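Local coordinates for protein translation initiation factor eIF2B subunit delta (Schizosaccharomyces pombe, PDB 5B04) that serves as a component of the eIF2B complex, which catalyses the exchange of GDP for GTP on the gamma subunit of the initiation factor eIF2, at residues V256-A261 and N281-H286; I339-H344 and L360-G365; A345-G350 and R384-S389; V372-E377 and R438-C443. All coordinates share one frame; numbering follows the deposited sequence.

Contact 1 of 4, residues V256-A261 and N281-H286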
loop_
_atom_site.group_PDB
_atom_site.type_symbol
_atom_site.label_atom_id
_atom_site.label_comp_id
_atom_site.label_asym_id
_atom_site.label_seq_id
_atom_site.Cartn_x
_atom_site.Cartn_y
_atom_site.Cartn_z
ATOM N N VAL G 256 16.468 35.567 -4.861
ATOM C CA VAL G 256 16.013 35.532 -3.475
ATOM C C VAL G 256 16.120 34.119 -2.918
ATOM O O VAL G 256 16.643 33.911 -1.821
ATOM C CB VAL G 256 14.558 36.021 -3.339
ATOM C CG1 VAL G 256 14.080 35.873 -1.902
ATOM C CG2 VAL G 256 14.434 37.461 -3.802
ATOM N N ILE G 257 15.619 33.156 -3.686
ATOM C CA ILE G 257 15.683 31.749 -3.312
ATOM C C ILE G 257 17.123 31.312 -3.075
ATOM O O ILE G 257 17.419 30.621 -2.101
ATOM C CB ILE G 257 15.056 30.847 -4.394
ATOM C CG1 ILE G 257 13.574 31.178 -4.572
ATOM C CG2 ILE G 257 15.232 29.376 -4.038
ATOM C CD1 ILE G 257 12.893 30.356 -5.643
ATOM N N VAL G 258 18.015 31.730 -3.970
ATOM C CA VAL G 258 19.422 31.358 -3.879
ATOM C C VAL G 258 20.049 31.766 -2.543
ATOM O O VAL G 258 20.688 30.945 -1.887
ATOM C CB VAL G 258 20.241 31.968 -5.036
ATOM C CG1 VAL G 258 21.727 31.831 -4.761
ATOM C CG2 VAL G 258 19.890 31.290 -6.354
ATOM N N GLN G 259 19.856 33.019 -2.136
ATOM C CA GLN G 259 20.469 33.512 -0.904
ATOM C C GLN G 259 19.760 32.956 0.326
ATOM O O GLN G 259 20.376 32.762 1.379
ATOM C CB GLN G 259 20.492 35.048 -0.869
ATOM C CG GLN G 259 19.211 35.777 -0.453
ATOM C CD GLN G 259 19.315 37.277 -0.710
ATOM O OE1 GLN G 259 20.126 37.715 -1.523
ATOM N NE2 GLN G 259 18.518 38.066 0.005
ATOM N N ALA G 260 18.467 32.689 0.182
ATOM C CA ALA G 260 17.695 32.053 1.236
ATOM C C ALA G 260 18.196 30.631 1.466
ATOM O O ALA G 260 18.313 30.179 2.605
ATOM C CB ALA G 260 16.219 32.054 0.878
ATOM N N ALA G 261 18.497 29.938 0.374
ATOM C CA ALA G 261 18.964 28.560 0.444
ATOM C C ALA G 261 20.435 28.470 0.842
ATOM O O ALA G 261 20.833 27.561 1.570
ATOM C CB ALA G 261 18.737 27.862 -0.888
ATOM N N ASN G 281 21.805 24.639 -9.007
ATOM C CA ASN G 281 23.146 24.943 -9.498
ATOM C C ASN G 281 23.576 26.349 -9.101
ATOM O O ASN G 281 24.716 26.566 -8.688
ATOM C CB ASN G 281 23.215 24.788 -11.018
ATOM C CG ASN G 281 23.090 23.344 -11.464
ATOM O OD1 ASN G 281 23.508 22.425 -10.761
ATOM N ND2 ASN G 281 22.506 23.139 -12.639
ATOM N N ASP G 282 22.657 27.301 -9.223
ATOM C CA ASP G 282 22.928 28.681 -8.840
ATOM C C ASP G 282 23.199 28.792 -7.344
ATOM O O ASP G 282 24.048 29.572 -6.919
ATOM C CB ASP G 282 21.762 29.592 -9.232
ATOM C CG ASP G 282 21.728 29.889 -10.717
ATOM O OD1 ASP G 282 22.777 29.738 -11.379
ATOM O OD2 ASP G 282 20.655 30.279 -11.224
ATOM N N VAL G 283 22.475 28.005 -6.553
ATOM C CA VAL G 283 22.658 27.993 -5.104
ATOM C C VAL G 283 24.061 27.522 -4.735
ATOM O O VAL G 283 24.740 28.141 -3.917
ATOM C CB VAL G 283 21.618 27.088 -4.409
ATOM C CG1 VAL G 283 21.956 26.917 -2.934
ATOM C CG2 VAL G 283 20.221 27.661 -4.574
ATOM N N LEU G 284 24.490 26.429 -5.357
ATOM C CA LEU G 284 25.793 25.839 -5.073
ATOM C C LEU G 284 26.940 26.736 -5.526
ATOM O O LEU G 284 27.891 26.962 -4.777
ATOM C CB LEU G 284 25.908 24.467 -5.740
ATOM C CG LEU G 284 24.970 23.387 -5.199
ATOM C CD1 LEU G 284 25.006 22.155 -6.086
ATOM C CD2 LEU G 284 25.340 23.033 -3.767
ATOM N N ILE G 285 26.848 27.236 -6.756
ATOM C CA ILE G 285 27.869 28.122 -7.306
ATOM C C ILE G 285 28.014 29.375 -6.451
ATOM O O ILE G 285 29.126 29.772 -6.097
ATOM C CB ILE G 285 27.545 28.523 -8.759
ATOM C CG1 ILE G 285 27.685 27.314 -9.685
ATOM C CG2 ILE G 285 28.462 29.645 -9.222
ATOM C CD1 ILE G 285 27.352 27.611 -11.130
ATOM N N HIS G 286 26.882 29.984 -6.116
ATOM C CA HIS G 286 26.855 31.148 -5.238
ATOM C C HIS G 286 27.498 30.826 -3.894
ATOM O O HIS G 286 28.240 31.635 -3.346
ATOM C CB HIS G 286 25.416 31.627 -5.037
ATOM C CG HIS G 286 25.281 32.784 -4.098
ATOM N ND1 HIS G 286 25.148 32.626 -2.736
ATOM C CD2 HIS G 286 25.244 34.118 -4.326
ATOM C CE1 HIS G 286 25.041 33.812 -2.164
ATOM N NE2 HIS G 286 25.098 34.735 -3.107
#

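Contact 2 of 4, residues I339-H344 and L360-G365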
loop_
_atom_site.group_PDB
_atom_site.type_symbol
_atom_site.label_atom_id
_atom_site.label_comp_id
_atom_site.label_asym_id
_atom_site.label_seq_id
_atom_site.Cartn_x
_atom_site.Cartn_y
_atom_site.Cartn_z
ATOM N N ILE G 339 20.084 17.659 1.098
ATOM C CA ILE G 339 19.584 17.420 -0.252
ATOM C C ILE G 339 18.847 18.643 -0.783
ATOM O O ILE G 339 17.918 19.144 -0.149
ATOM C CB ILE G 339 18.639 16.205 -0.298
ATOM C CG1 ILE G 339 19.371 14.941 0.154
ATOM C CG2 ILE G 339 18.074 16.018 -1.698
ATOM C CD1 ILE G 339 18.462 13.749 0.344
ATOM N N PHE G 340 19.265 19.122 -1.950
ATOM C CA PHE G 340 18.641 20.287 -2.567
ATOM C C PHE G 340 17.954 19.911 -3.873
ATOM O O PHE G 340 18.559 19.295 -4.750
ATOM C CB PHE G 340 19.677 21.385 -2.813
ATOM C CG PHE G 340 20.048 22.155 -1.578
ATOM C CD1 PHE G 340 20.730 21.543 -0.541
ATOM C CD2 PHE G 340 19.718 23.495 -1.459
ATOM C CE1 PHE G 340 21.074 22.250 0.595
ATOM C CE2 PHE G 340 20.061 24.208 -0.325
ATOM C CZ PHE G 340 20.739 23.585 0.703
ATOM N N LEU G 341 16.686 20.289 -3.995
ATOM C CA LEU G 341 15.895 19.924 -5.162
ATOM C C LEU G 341 15.285 21.138 -5.853
ATOM O O LEU G 341 14.760 22.041 -5.202
ATOM C CB LEU G 341 14.785 18.952 -4.764
ATOM C CG LEU G 341 15.220 17.689 -4.022
ATOM C CD1 LEU G 341 14.008 16.874 -3.606
ATOM C CD2 LEU G 341 16.156 16.858 -4.885
ATOM N N GLY G 342 15.368 21.151 -7.179
ATOM C CA GLY G 342 14.659 22.129 -7.978
ATOM C C GLY G 342 13.338 21.517 -8.398
ATOM O O GLY G 342 13.240 20.302 -8.560
ATOM N N GLY G 343 12.317 22.349 -8.570
ATOM C CA GLY G 343 10.996 21.843 -8.886
ATOM C C GLY G 343 10.432 22.344 -10.198
ATOM O O GLY G 343 10.563 23.520 -10.536
ATOM N N HIS G 344 9.807 21.441 -10.944
ATOM C CA HIS G 344 9.065 21.820 -12.136
ATOM C C HIS G 344 7.776 22.510 -11.710
ATOM O O HIS G 344 7.303 23.437 -12.370
ATOM C CB HIS G 344 8.768 20.597 -13.007
ATOM C CG HIS G 344 7.767 20.854 -14.091
ATOM N ND1 HIS G 344 6.647 20.072 -14.267
ATOM C CD2 HIS G 344 7.715 21.808 -15.050
ATOM C CE1 HIS G 344 5.949 20.531 -15.291
ATOM N NE2 HIS G 344 6.574 21.584 -15.782
ATOM N N LEU G 360 12.503 9.207 -5.180
ATOM C CA LEU G 360 13.442 8.216 -4.668
ATOM C C LEU G 360 14.565 8.897 -3.894
ATOM O O LEU G 360 15.014 8.393 -2.864
ATOM C CB LEU G 360 14.014 7.373 -5.808
ATOM C CG LEU G 360 13.081 6.295 -6.363
ATOM C CD1 LEU G 360 13.671 5.657 -7.609
ATOM C CD2 LEU G 360 12.796 5.242 -5.302
ATOM N N ILE G 361 15.010 10.045 -4.398
ATOM C CA ILE G 361 16.007 10.852 -3.706
ATOM C C ILE G 361 15.490 11.261 -2.333
ATOM O O ILE G 361 16.180 11.111 -1.323
ATOM C CB ILE G 361 16.371 12.122 -4.506
ATOM C CG1 ILE G 361 16.867 11.761 -5.907
ATOM C CG2 ILE G 361 17.411 12.945 -3.760
ATOM C CD1 ILE G 361 18.220 11.087 -5.924
ATOM N N SER G 362 14.263 11.766 -2.306
ATOM C CA SER G 362 13.656 12.265 -1.079
ATOM C C SER G 362 13.304 11.141 -0.111
ATOM O O SER G 362 13.368 11.318 1.106
ATOM C CB SER G 362 12.406 13.081 -1.405
ATOM O OG SER G 362 12.677 14.047 -2.406
ATOM N N LEU G 363 12.930 9.985 -0.653
ATOM C CA LEU G 363 12.547 8.845 0.175
ATOM C C LEU G 363 13.743 8.272 0.928
ATOM O O LEU G 363 13.700 8.121 2.149
ATOM C CB LEU G 363 11.893 7.756 -0.677
ATOM C CG LEU G 363 11.476 6.485 0.067
ATOM C CD1 LEU G 363 10.596 6.821 1.262
ATOM C CD2 LEU G 363 10.760 5.527 -0.868
ATOM N N LEU G 364 14.807 7.951 0.199
ATOM C CA LEU G 364 16.013 7.411 0.817
ATOM C C LEU G 364 16.705 8.468 1.671
ATOM O O LEU G 364 17.386 8.143 2.643
ATOM C CB LEU G 364 16.977 6.873 -0.243
ATOM C CG LEU G 364 16.758 5.422 -0.684
ATOM C CD1 LEU G 364 15.568 5.302 -1.625
ATOM C CD2 LEU G 364 18.015 4.861 -1.327
ATOM N N GLY G 365 16.527 9.732 1.299
ATOM C CA GLY G 365 17.056 10.833 2.079
ATOM C C GLY G 365 16.382 10.898 3.434
ATOM O O GLY G 365 17.027 11.150 4.452
#

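Contact 3 of 4, residues A345-G350 and R384-S389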
loop_
_atom_site.group_PDB
_atom_site.type_symbol
_atom_site.label_atom_id
_atom_site.label_comp_id
_atom_site.label_asym_id
_atom_site.label_seq_id
_atom_site.Cartn_x
_atom_site.Cartn_y
_atom_site.Cartn_z
ATOM N N ALA G 345 7.227 22.046 -10.592
ATOM C CA ALA G 345 6.016 22.613 -10.013
ATOM C C ALA G 345 5.811 22.095 -8.594
ATOM O O ALA G 345 6.234 20.988 -8.261
ATOM C CB ALA G 345 4.807 22.286 -10.871
ATOM N N MET G 346 5.163 22.900 -7.760
ATOM C CA MET G 346 4.825 22.483 -6.406
ATOM C C MET G 346 3.310 22.358 -6.275
ATOM O O MET G 346 2.582 23.336 -6.444
ATOM C CB MET G 346 5.377 23.474 -5.380
ATOM C CG MET G 346 5.467 22.918 -3.970
ATOM S SD MET G 346 6.886 21.829 -3.741
ATOM C CE MET G 346 8.227 22.930 -4.178
ATOM N N LEU G 347 2.840 21.151 -5.979
ATOM C CA LEU G 347 1.407 20.870 -5.936
ATOM C C LEU G 347 0.741 21.463 -4.697
ATOM O O LEU G 347 1.389 21.686 -3.675
ATOM C CB LEU G 347 1.167 19.362 -5.997
ATOM C CG LEU G 347 1.719 18.683 -7.252
ATOM C CD1 LEU G 347 1.631 17.172 -7.129
ATOM C CD2 LEU G 347 0.982 19.168 -8.492
ATOM N N SER G 348 -0.564 21.704 -4.796
ATOM C CA SER G 348 -1.303 22.409 -3.752
ATOM C C SER G 348 -1.485 21.601 -2.471
ATOM O O SER G 348 -1.855 22.152 -1.437
ATOM C CB SER G 348 -2.673 22.842 -4.277
ATOM O OG SER G 348 -2.549 23.930 -5.174
ATOM N N ASN G 349 -1.233 20.297 -2.534
ATOM C CA ASN G 349 -1.309 19.470 -1.335
ATOM C C ASN G 349 0.033 19.437 -0.616
ATOM O O ASN G 349 0.183 18.772 0.410
ATOM C CB ASN G 349 -1.760 18.049 -1.674
ATOM C CG ASN G 349 -0.664 17.227 -2.318
ATOM O OD1 ASN G 349 -0.040 17.654 -3.289
ATOM N ND2 ASN G 349 -0.418 16.041 -1.774
ATOM N N GLY G 350 1.005 20.159 -1.163
ATOM C CA GLY G 350 2.322 20.253 -0.560
ATOM C C GLY G 350 3.338 19.333 -1.206
ATOM O O GLY G 350 4.504 19.310 -0.814
ATOM N N ARG G 384 -3.389 22.391 -8.988
ATOM C CA ARG G 384 -3.553 20.969 -9.265
ATOM C C ARG G 384 -3.076 20.094 -8.108
ATOM O O ARG G 384 -2.045 20.364 -7.493
ATOM C CB ARG G 384 -2.805 20.593 -10.546
ATOM C CG ARG G 384 -3.126 19.204 -11.077
ATOM C CD ARG G 384 -2.717 19.065 -12.536
ATOM N NE ARG G 384 -1.282 18.841 -12.693
ATOM C CZ ARG G 384 -0.637 18.937 -13.851
ATOM N NH1 ARG G 384 -1.296 19.266 -14.954
ATOM N NH2 ARG G 384 0.669 18.714 -13.906
ATOM N N ILE G 385 -3.843 19.048 -7.818
ATOM C CA ILE G 385 -3.462 18.061 -6.814
ATOM C C ILE G 385 -3.626 16.652 -7.367
ATOM O O ILE G 385 -4.738 16.220 -7.671
ATOM C CB ILE G 385 -4.300 18.190 -5.527
ATOM C CG1 ILE G 385 -4.039 19.533 -4.846
ATOM C CG2 ILE G 385 -3.987 17.048 -4.573
ATOM C CD1 ILE G 385 -4.762 19.697 -3.527
ATOM N N GLN G 386 -2.513 15.939 -7.505
ATOM C CA GLN G 386 -2.552 14.557 -7.966
ATOM C C GLN G 386 -2.033 13.619 -6.884
ATOM O O GLN G 386 -1.070 13.933 -6.184
ATOM C CB GLN G 386 -1.748 14.396 -9.258
ATOM C CG GLN G 386 -0.396 15.082 -9.252
ATOM C CD GLN G 386 0.275 15.051 -10.612
ATOM O OE1 GLN G 386 0.597 16.094 -11.183
ATOM N NE2 GLN G 386 0.489 13.851 -11.140
ATOM N N LEU G 387 -2.682 12.465 -6.752
ATOM C CA LEU G 387 -2.391 11.533 -5.668
ATOM C C LEU G 387 -1.346 10.490 -6.051
ATOM O O LEU G 387 -0.865 9.743 -5.201
ATOM C CB LEU G 387 -3.676 10.838 -5.219
ATOM C CG LEU G 387 -4.770 11.764 -4.687
ATOM C CD1 LEU G 387 -6.049 10.985 -4.435
ATOM C CD2 LEU G 387 -4.306 12.469 -3.421
ATOM N N ASP G 388 -1.006 10.435 -7.334
ATOM C CA ASP G 388 0.030 9.525 -7.807
ATOM C C ASP G 388 0.797 10.147 -8.967
ATOM O O ASP G 388 0.399 11.181 -9.503
ATOM C CB ASP G 388 -0.572 8.181 -8.223
ATOM C CG ASP G 388 -1.506 8.302 -9.410
ATOM O OD1 ASP G 388 -2.194 9.336 -9.519
ATOM O OD2 ASP G 388 -1.550 7.363 -10.232
ATOM N N SER G 389 1.896 9.510 -9.354
ATOM C CA SER G 389 2.765 10.052 -10.391
ATOM C C SER G 389 2.314 9.650 -11.792
ATOM O O SER G 389 2.997 9.940 -12.774
ATOM C CB SER G 389 4.207 9.591 -10.161
ATOM O OG SER G 389 4.610 9.818 -8.823
#

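Contact 4 of 4, residues V372-E377 and R438-C443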
loop_
_atom_site.group_PDB
_atom_site.type_symbol
_atom_site.label_atom_id
_atom_site.label_comp_id
_atom_site.label_asym_id
_atom_site.label_seq_id
_atom_site.Cartn_x
_atom_site.Cartn_y
_atom_site.Cartn_z
ATOM N N VAL G 372 15.254 17.362 3.213
ATOM C CA VAL G 372 14.915 17.529 1.806
ATOM C C VAL G 372 14.455 18.959 1.552
ATOM O O VAL G 372 13.409 19.382 2.044
ATOM C CB VAL G 372 13.821 16.544 1.364
ATOM C CG1 VAL G 372 13.362 16.857 -0.050
ATOM C CG2 VAL G 372 14.326 15.112 1.464
ATOM N N ILE G 373 15.246 19.702 0.786
ATOM C CA ILE G 373 14.989 21.120 0.569
ATOM C C ILE G 373 14.537 21.406 -0.859
ATOM O O ILE G 373 15.322 21.307 -1.802
ATOM C CB ILE G 373 16.241 21.958 0.883
ATOM C CG1 ILE G 373 16.719 21.673 2.309
ATOM C CG2 ILE G 373 15.956 23.438 0.689
ATOM C CD1 ILE G 373 18.002 22.378 2.678
ATOM N N ALA G 374 13.266 21.765 -1.009
ATOM C CA ALA G 374 12.701 22.067 -2.318
ATOM C C ALA G 374 12.831 23.549 -2.650
ATOM O O ALA G 374 12.363 24.406 -1.901
ATOM C CB ALA G 374 11.243 21.638 -2.376
ATOM N N CYS G 375 13.472 23.843 -3.777
ATOM C CA CYS G 375 13.650 25.220 -4.225
ATOM C C CYS G 375 12.800 25.501 -5.458
ATOM O O CYS G 375 13.123 25.057 -6.559
ATOM C CB CYS G 375 15.122 25.501 -4.524
ATOM S SG CYS G 375 16.224 25.245 -3.118
ATOM N N CYS G 376 11.714 26.241 -5.269
ATOM C CA CYS G 376 10.783 26.507 -6.356
ATOM C C CYS G 376 10.276 27.944 -6.336
ATOM O O CYS G 376 9.889 28.461 -5.289
ATOM C CB CYS G 376 9.602 25.536 -6.286
ATOM S SG CYS G 376 8.466 25.624 -7.687
ATOM N N GLU G 377 10.286 28.584 -7.500
ATOM C CA GLU G 377 9.722 29.919 -7.644
ATOM C C GLU G 377 8.209 29.863 -7.456
ATOM O O GLU G 377 7.579 28.849 -7.758
ATOM C CB GLU G 377 10.078 30.512 -9.011
ATOM C CG GLU G 377 11.552 30.879 -9.186
ATOM C CD GLU G 377 12.441 29.687 -9.504
ATOM O OE1 GLU G 377 13.587 29.906 -9.951
ATOM O OE2 GLU G 377 12.004 28.535 -9.308
ATOM N N ARG G 438 5.114 14.674 2.990
ATOM C CA ARG G 438 5.778 14.194 4.199
ATOM C C ARG G 438 7.268 13.941 3.989
ATOM O O ARG G 438 8.012 13.752 4.951
ATOM C CB ARG G 438 5.105 12.916 4.706
ATOM C CG ARG G 438 4.804 11.891 3.624
ATOM C CD ARG G 438 4.518 10.525 4.228
ATOM N NE ARG G 438 3.967 9.590 3.250
ATOM C CZ ARG G 438 3.860 8.280 3.446
ATOM N NH1 ARG G 438 4.279 7.742 4.584
ATOM N NH2 ARG G 438 3.344 7.505 2.502
ATOM N N LEU G 439 7.701 13.937 2.732
ATOM C CA LEU G 439 9.101 13.689 2.415
ATOM C C LEU G 439 9.858 14.981 2.124
ATOM O O LEU G 439 11.083 14.974 2.016
ATOM C CB LEU G 439 9.216 12.729 1.230
ATOM C CG LEU G 439 8.738 11.302 1.512
ATOM C CD1 LEU G 439 8.988 10.394 0.320
ATOM C CD2 LEU G 439 9.413 10.753 2.761
ATOM N N ILE G 440 9.129 16.085 1.997
ATOM C CA ILE G 440 9.760 17.392 1.837
ATOM C C ILE G 440 9.878 18.077 3.195
ATOM O O ILE G 440 8.882 18.267 3.894
ATOM C CB ILE G 440 8.976 18.307 0.865
ATOM C CG1 ILE G 440 9.288 17.948 -0.590
ATOM C CG2 ILE G 440 9.332 19.766 1.100
ATOM C CD1 ILE G 440 8.563 16.725 -1.103
ATOM N N THR G 441 11.102 18.433 3.568
ATOM C CA THR G 441 11.354 19.080 4.851
ATOM C C THR G 441 10.955 20.551 4.818
ATOM O O THR G 441 10.255 21.036 5.708
ATOM C CB THR G 441 12.836 18.966 5.256
ATOM O OG1 THR G 441 13.149 17.599 5.550
ATOM C CG2 THR G 441 13.124 19.816 6.484
ATOM N N VAL G 442 11.398 21.255 3.782
ATOM C CA VAL G 442 11.137 22.684 3.662
ATOM C C VAL G 442 11.030 23.099 2.195
ATOM O O VAL G 442 11.708 22.544 1.330
ATOM C CB VAL G 442 12.245 23.511 4.365
ATOM C CG1 VAL G 442 13.602 23.242 3.732
ATOM C CG2 VAL G 442 11.919 24.999 4.342
ATOM N N CYS G 443 10.155 24.060 1.917
ATOM C CA CYS G 443 10.049 24.635 0.583
ATOM C C CYS G 443 10.626 26.046 0.570
ATOM O O CYS G 443 10.161 26.922 1.300
ATOM C CB CYS G 443 8.594 24.656 0.113
ATOM S SG CYS G 443 8.350 25.455 -1.489
#

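Contact 1 of 4, residues V256-A261 and N281-H286
Over one face of the His-286 imidazole lies methyl CG1 of Val-258. It sits 4.1 Å from the ring centroid, 29° off the ring normal, a CH-pi contact. The two helices involved, 231-262 and 278-289, pack side by side on one face of the Rossmann-like sheet. The methyl lies nearest the CB and CG end of the histidine, with Val-258 CG1 to His-286 CB at 3.7 Å. His-286 CG stands anti to the backbone N (chi1 177°), which brings it up to Val-258 CG1. The ring's ND1 makes a weak hydrogen bond to Thr-262 OG1, just past the first segment.

The short segments of the two helices cross at -54° with the axes 8.9 Å apart. Val-258 and Val-283 mark the closest backbone approach. The two valines pass each other antiparallel, and Val-283 CG2 lies 3.8 Å from Val-258 CA. The other methyl of Val-258, CG2, meets the CB of Asp-282 at 3.8 Å. No hydrogen bond joins the two segments. Deeper in, Ala-261 CB fits against both methyls of Val-283, with CB to CG1 at 3.9 Å and CB to CG2 at 4.0 Å.

Contact 2 of 4, residues I339-H344 and L360-G365
Ile-339 makes the tight part of this contact, with two branches that reach two different residues of the helix. Its CG2 meets CG2 of Ile-361 at 3.8 Å, and the two isoleucines cross obliquely. Its other branch starts with CG1 anti to the carbonyl carbon (chi1 -60°). The chain then continues extended (chi2 171°), and CD1 settles 3.7 Å from Gly-365 CA. The same methyl also lies near the carbonyl O of Ile-361. Gly-365 has no side chain, and a CB there would run into this methyl.

Strand 338-342, helix 358-367 and strand 372-375 form a beta-alpha-beta crossover of the Rossmann-like domain. The two short strands 345-346 and 352-355 are inserted between the first strand and the helix. The strand and helix segments run nearly antiparallel, at 157°, with their axes 10.0 Å apart at the closest.

Packing is looser between Leu-341 and Ile-361, where Leu-341 CD2 stands 4.3 Å from Ile-361 CG2. The other methyl of Leu-341, CD1, lies against the Ser-362 hydroxyl. That hydroxyl has its polar partner within the helix, where it hydrogen-bonds to Thr-358 O. Past Leu-341 the strand segment makes no further contact with the helix segment; His-344 stacks its ring on Tyr-432. The loose side is not open to solvent, since all five touching residues are buried. The helix is also covered on its far side, where Leu-360, Leu-363 and Leu-364 pack on the neighbouring beta subunit.

Contact 3 of 4, residues A345-G350 and R384-S389
Gln-386, which packs against Leu-347, has its amide nitrogen held by two backbone carbonyls. NE2 donates to Asp-388 O at 3.1 Å, with the acceptor close to the amide plane and the N-H...O angle 159°. It also donates to Tyr-392 O. These two bonds should fix the rotation of the amide. Nearer the backbone, Gln-386 CG lies between the N and the carbonyl carbon (chi1 45°), 3.6 Å from Leu-347 CD1. The two side chains cross at about a right angle. The other leucine methyl, CD2, rests 3.4 Å from Arg-384 O. That carbonyl also takes a weak hydrogen bond from Ser-348 N, long at 3.4 Å but nearly straight.

Leu-347 to Gly-350 form a type I beta turn, closed by Gly-350 N to Leu-347 O at 3.0 Å. The turn lies in the connection of the hairpin made by strands 345-346 and 352-355. The loop 384-389 passes alongside it. Ile-385 packs its branches against the turn. Its CG1 meets Ser-348 CB at 3.6 Å, and its CG2 meets Asn-349 CB at 3.8 Å. An alanine in place of Ile-385 would probably open a gap beside Ser-348 and Asn-349 and leave Leu-371 of the neighbouring beta subunit with less to pack on. Ser-348 OG hydrogen-bonds to Thr-382 O, and Asn-349 OD1 accepts from Ala-351 N. Arg-384 makes a cation-pi contact with Tyr-392.

Contact 4 of 4, residues V372-E377 and R438-C443
Two neighbouring parallel strands of the Rossmann-like sheet, 372-375 and 442-445, meet here. Ile-373 pairs with Val-442, and Ala-374 with Cys-443. Ala-374 N donates to Val-442 O at 2.9 Å. At the start of the pairing, Val-372 O accepts two N-H groups. Thr-441 N reaches it at 2.9 Å, in the carbonyl plane on a lone pair. Val-442 N reaches it at 3.3 Å, tilted 17° from that plane.

Thr-441 adds a side-chain bond. Its OG1 stands anti to the carbonyl carbon (chi1 -68°) and accepts from Val-372 N at 3.2 Å. A valine in place of Thr-441 would probably leave Val-372 N without this acceptor and the start of the pairing less firmly held.

Ile-373 and Val-442 project together from one face of the sheet, CG1 to CG1 3.8 Å. On the other face, Ala-374 CB approaches Ile-440 CG2 at 4.4 Å. Strand 338-342 flanks 372-375 on its other edge. Helix 358-367 reaches Val-372 through Ser-362, helix 231-262 covers Cys-375 through Ile-257, and Met-346 of strand 345-346 packs on Ala-374 and Cys-443.

How the contacts relate
Contacts 2 and 4 are buried and share the central sheet, where strands 338-342 and 372-375 are neighbours. Leu-341 probably hydrogen-bonds with Ile-373 and Cys-375 between them. Contact 2 is mostly apolar, strand against helix, while contact 4 relies on backbone bonds between strands. Contact 1 is only partly buried and joins helix to helix without hydrogen bonds. It reaches the sheet through Ala-261 against Phe-340 and Ile-257 against Cys-375. Contact 3 is also buried but joins a turn to a loop, with mixed polar and apolar chemistry. Its Met-346 CE touches Ala-374, Cys-376 and Cys-443 of contact 4. Contacts 1 and 3 do not touch, their centres about 25 Å apart.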